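Local coordinates for protein isoflavone reductase (Medicago sativa, PDB 2GAS) that reduces achiral isoflavones to chiral isoflavanones with NADPH, on the plant-defence pathway that leads to the alfalfa phytoalexin medicarpin, at residues 120-123 against 124-128; 246-249 against 250-254. One frame throughout, in Å; residues are numbered along the deposited sequence.

Contact 1: residues 120-123 against 124-128; sequences HDAV and EPVRQ
Arg127 NH1 donates to Ala122 O at 2.7 Å, the shorter of the two direct bonds across the contact. The donor lies in the carbonyl plane, while the oxygen sits 20° out of the guanidinium plane, and the N-H points at it with a moderate bend (140°). Arg127 reaches this spot because CG stands anti to the backbone N (chi1 -176°) and the chain, extended from CG to NE, turns at its last torsion to bring NH1 to the carbonyl; CG and CD run past that oxygen. The next carbonyl, Val123 O, takes Arg127 N at 3.1 Å, from above the carbonyl plane. A single arginine therefore holds two successive carbonyls, one by side chain and one by backbone. His120 crosses the arginine at about a right angle, with His120 NE2 3.6 Å from Arg127 NH1; its ring is also packed edge-to-face with Phe130, and ND1 bonds to Val117 O. A water bound to His120 O at 2.7 Å also makes a weak bond to Arg127 NH2. On the apolar side Ala122 CB rests on Val126 CG1 at 3.6 Å. Glu124, whose peptide bond to Pro125 is cis, bends its side chain at chi2, and Glu124 OE2 accepts from Gln128 N at 3.1 Å on its syn side, near the start of helix 126-143. With an alanine at the arginine's place the Ala122 carbonyl would probably lose its side-chain donor, though the backbone bond to Val123 O could remain. The chemistry implies a loop pinned to the helix start mainly through main-chain carbonyls, with the arginine's positive charge probably polarising the Ala122 peptide.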
# COMPACT_ATOMS: atom_id res chain seq x y z
N HIS A 120 1.25 -11.56 -10.68
CA HIS A 120 2.11 -12.20 -9.70
C HIS A 120 2.25 -13.69 -9.96
O HIS A 120 1.46 -14.28 -10.71
CB HIS A 120 1.57 -11.99 -8.28
CG HIS A 120 0.47 -12.93 -7.91
ND1 HIS A 120 -0.86 -12.59 -8.00
CD2 HIS A 120 0.51 -14.21 -7.47
CE1 HIS A 120 -1.60 -13.63 -7.63
NE2 HIS A 120 -0.79 -14.62 -7.31
N ASP A 121 3.25 -14.29 -9.34
CA ASP A 121 3.51 -15.72 -9.47
C ASP A 121 3.84 -16.23 -8.07
O ASP A 121 4.71 -17.09 -7.90
CB ASP A 121 4.70 -15.96 -10.40
CG ASP A 121 4.46 -15.46 -11.81
OD1 ASP A 121 3.68 -16.10 -12.54
OD2 ASP A 121 5.04 -14.42 -12.19
N ALA A 122 3.14 -15.70 -7.07
CA ALA A 122 3.38 -16.06 -5.68
C ALA A 122 2.92 -17.45 -5.28
O ALA A 122 2.11 -18.08 -5.97
CB ALA A 122 2.73 -15.02 -4.76
N VAL A 123 3.45 -17.92 -4.16
CA VAL A 123 3.10 -19.23 -3.63
C VAL A 123 2.31 -19.05 -2.33
O VAL A 123 2.29 -17.96 -1.75
CB VAL A 123 4.36 -20.07 -3.33
CG1 VAL A 123 5.20 -20.21 -4.58
CG2 VAL A 123 5.17 -19.42 -2.22
N GLU A 124 1.63 -20.10 -1.88
CA GLU A 124 0.87 -20.01 -0.64
C GLU A 124 1.83 -19.81 0.53
O GLU A 124 3.01 -20.19 0.45
CB GLU A 124 0.03 -21.27 -0.43
CG GLU A 124 -1.01 -21.52 -1.51
CD GLU A 124 -2.10 -20.46 -1.54
OE1 GLU A 124 -2.96 -20.53 -2.44
OE2 GLU A 124 -2.11 -19.56 -0.67
N PRO A 125 1.35 -19.23 1.64
CA PRO A 125 -0.02 -18.77 1.86
C PRO A 125 -0.33 -17.35 1.37
O PRO A 125 -1.46 -16.89 1.49
CB PRO A 125 -0.16 -18.88 3.37
CG PRO A 125 1.19 -18.44 3.84
CD PRO A 125 2.14 -19.15 2.88
N VAL A 126 0.65 -16.66 0.81
CA VAL A 126 0.39 -15.29 0.36
C VAL A 126 -0.43 -15.25 -0.93
O VAL A 126 -1.21 -14.32 -1.15
CB VAL A 126 1.72 -14.48 0.17
CG1 VAL A 126 2.40 -14.84 -1.14
CG2 VAL A 126 1.42 -12.99 0.23
N ARG A 127 -0.28 -16.28 -1.76
CA ARG A 127 -1.01 -16.35 -3.02
C ARG A 127 -2.51 -16.15 -2.84
O ARG A 127 -3.14 -15.41 -3.59
CB ARG A 127 -0.76 -17.70 -3.70
CG ARG A 127 -1.39 -17.83 -5.08
CD ARG A 127 -1.18 -19.22 -5.66
NE ARG A 127 -1.59 -19.30 -7.06
CZ ARG A 127 -0.95 -18.74 -8.08
NH1 ARG A 127 0.15 -18.03 -7.86
NH2 ARG A 127 -1.41 -18.88 -9.31
N GLN A 128 -3.09 -16.81 -1.83
CA GLN A 128 -4.52 -16.68 -1.61
C GLN A 128 -4.96 -15.26 -1.26
O GLN A 128 -6.06 -14.84 -1.63
CB GLN A 128 -5.00 -17.64 -0.52
CG GLN A 128 -6.51 -17.57 -0.30
CD GLN A 128 -7.29 -17.67 -1.61
OE1 GLN A 128 -7.20 -18.67 -2.32
NE2 GLN A 128 -8.06 -16.63 -1.93
O HOH W 1 -0.38 -16.23 -10.52

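Contact 2: residues 246-249 against 250-254; sequences EQVL and KDIQE
Val248 and Ile252, one helical turn apart, bring their side chains together obliquely, Val248 CG1 lying 4.1 Å from Ile252 CD1. A branch methyl of Val248 thus meets the terminal methyl of Ile252's longer branch: chi1 of 170° sets Val248 CG1 opposite the backbone N, whereas Ile252 sends CG1 anti to its carbonyl carbon (chi1 -69°) and back along the helix, so that CG1 passes over the preceding turn with Ile252 CG1 3.4 Å from Val248 O. Val248 O also accepts from Ile252 N at 3.0 Å, so the side chain lies beside the backbone bond made by its own residue. Gln253 follows a similar course one position on: Gln253 CG is 3.2 Å from Leu249 O, the acceptor of Gln253 N, before the chain extends outward. Asp251 differs, laying CB beside Val248 O while its carboxylate leads away. The backbone ladder is completed by Lys250 N to Glu246 O and Asp251 N to Gln247 O, the latter 3.1 Å long. Lys250 bends along its outer bonds and carries its amino end away from the preceding turn; Gln247 also points away, its OE1 bonded to Ser244 OG just before the segment. The faces thus divide. Val248 and Ile252 are buried, Leu249 is partly so, and Leu249 and Ile252 meet helix 259-271 at His267, Leu263 and Ala264, as well as Val123 of the loop before helix 126-143; Glu246, Gln247, Lys250 and Gln253 are exposed. Successive i to i+4 amide bonds beneath such a division are the mark of an amphipathic alpha-helix, here helix 245-254 lying on the outer part of the fold.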
# COMPACT_ATOMS: atom_id res chain seq x y z
N GLU A 246 14.77 -22.95 -4.41
CA GLU A 246 14.30 -24.25 -3.94
C GLU A 246 14.35 -24.33 -2.42
O GLU A 246 13.43 -24.86 -1.79
CB GLU A 246 15.16 -25.38 -4.51
CG GLU A 246 15.12 -25.53 -6.02
CD GLU A 246 15.81 -24.40 -6.74
OE1 GLU A 246 16.91 -24.00 -6.31
OE2 GLU A 246 15.26 -23.92 -7.76
N GLN A 247 15.42 -23.81 -1.83
CA GLN A 247 15.57 -23.83 -0.39
C GLN A 247 14.57 -22.88 0.28
O GLN A 247 14.04 -23.17 1.35
CB GLN A 247 17.02 -23.49 -0.01
CG GLN A 247 18.03 -24.57 -0.48
CD GLN A 247 19.49 -24.13 -0.40
OE1 GLN A 247 19.91 -23.18 -1.06
NE2 GLN A 247 20.28 -24.85 0.39
N VAL A 248 14.29 -21.76 -0.37
CA VAL A 248 13.33 -20.80 0.17
C VAL A 248 11.93 -21.42 0.18
O VAL A 248 11.21 -21.32 1.18
CB VAL A 248 13.30 -19.51 -0.67
CG1 VAL A 248 12.13 -18.63 -0.24
CG2 VAL A 248 14.62 -18.76 -0.51
N LEU A 249 11.55 -22.05 -0.92
CA LEU A 249 10.24 -22.68 -1.02
C LEU A 249 10.04 -23.76 0.04
O LEU A 249 8.95 -23.89 0.61
CB LEU A 249 10.04 -23.26 -2.42
CG LEU A 249 10.02 -22.24 -3.57
CD1 LEU A 249 9.96 -22.97 -4.91
CD2 LEU A 249 8.83 -21.31 -3.42
N LYS A 250 11.08 -24.54 0.30
CA LYS A 250 11.00 -25.59 1.30
C LYS A 250 10.81 -24.95 2.68
O LYS A 250 10.04 -25.45 3.51
CB LYS A 250 12.27 -26.45 1.27
CG LYS A 250 12.24 -27.65 2.20
CD LYS A 250 12.79 -27.32 3.58
CE LYS A 250 14.32 -27.29 3.57
NZ LYS A 250 14.89 -28.60 3.15
N ASP A 251 11.51 -23.85 2.92
CA ASP A 251 11.43 -23.13 4.18
C ASP A 251 10.00 -22.65 4.43
O ASP A 251 9.50 -22.70 5.55
CB ASP A 251 12.38 -21.92 4.14
CG ASP A 251 12.54 -21.26 5.49
OD1 ASP A 251 11.53 -21.13 6.21
OD2 ASP A 251 13.68 -20.86 5.82
N ILE A 252 9.35 -22.17 3.37
CA ILE A 252 7.98 -21.68 3.47
C ILE A 252 7.02 -22.80 3.87
O ILE A 252 6.19 -22.63 4.77
CB ILE A 252 7.53 -21.06 2.12
CG1 ILE A 252 8.30 -19.76 1.88
CG2 ILE A 252 6.03 -20.80 2.13
CD1 ILE A 252 8.12 -19.17 0.50
N GLN A 253 7.14 -23.95 3.22
CA GLN A 253 6.28 -25.09 3.50
C GLN A 253 6.42 -25.63 4.92
O GLN A 253 5.45 -26.10 5.51
CB GLN A 253 6.58 -26.23 2.51
CG GLN A 253 6.43 -25.85 1.05
CD GLN A 253 6.80 -26.98 0.11
OE1 GLN A 253 7.89 -27.55 0.20
NE2 GLN A 253 5.89 -27.32 -0.79
N GLU A 254 7.63 -25.55 5.47
CA GLU A 254 7.90 -26.06 6.81
C GLU A 254 7.77 -25.05 7.95
O GLU A 254 7.87 -25.42 9.12
CB GLU A 254 9.30 -26.68 6.85
CG GLU A 254 9.51 -27.81 5.85
CD GLU A 254 10.93 -28.34 5.86
OE1 GLU A 254 11.20 -29.31 5.12
OE2 GLU A 254 11.77 -27.78 6.59

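How the contacts relate
Contact 1 precedes contact 2 along the chain, and their centres lie about 13 Å apart on the same side of the chain's centre. The first joins the loop after strand 107-109, the last in order of the five-stranded parallel Rossmann-type sheet, to helix 126-143; the second lies wholly within helix 245-254. They meet directly through apolar packing: Val123 CG1 is 4.0 Å from Leu249 CD2, and Ile252 also packs on Val123 and Pro125. Helix 259-271 touches both, so loop and helices share one packed cluster. Helix 126-143 carries Lys133, the inferred proton acceptor, which links this cluster to the active-site region, whereas contact 2 lies away from the annotated sites.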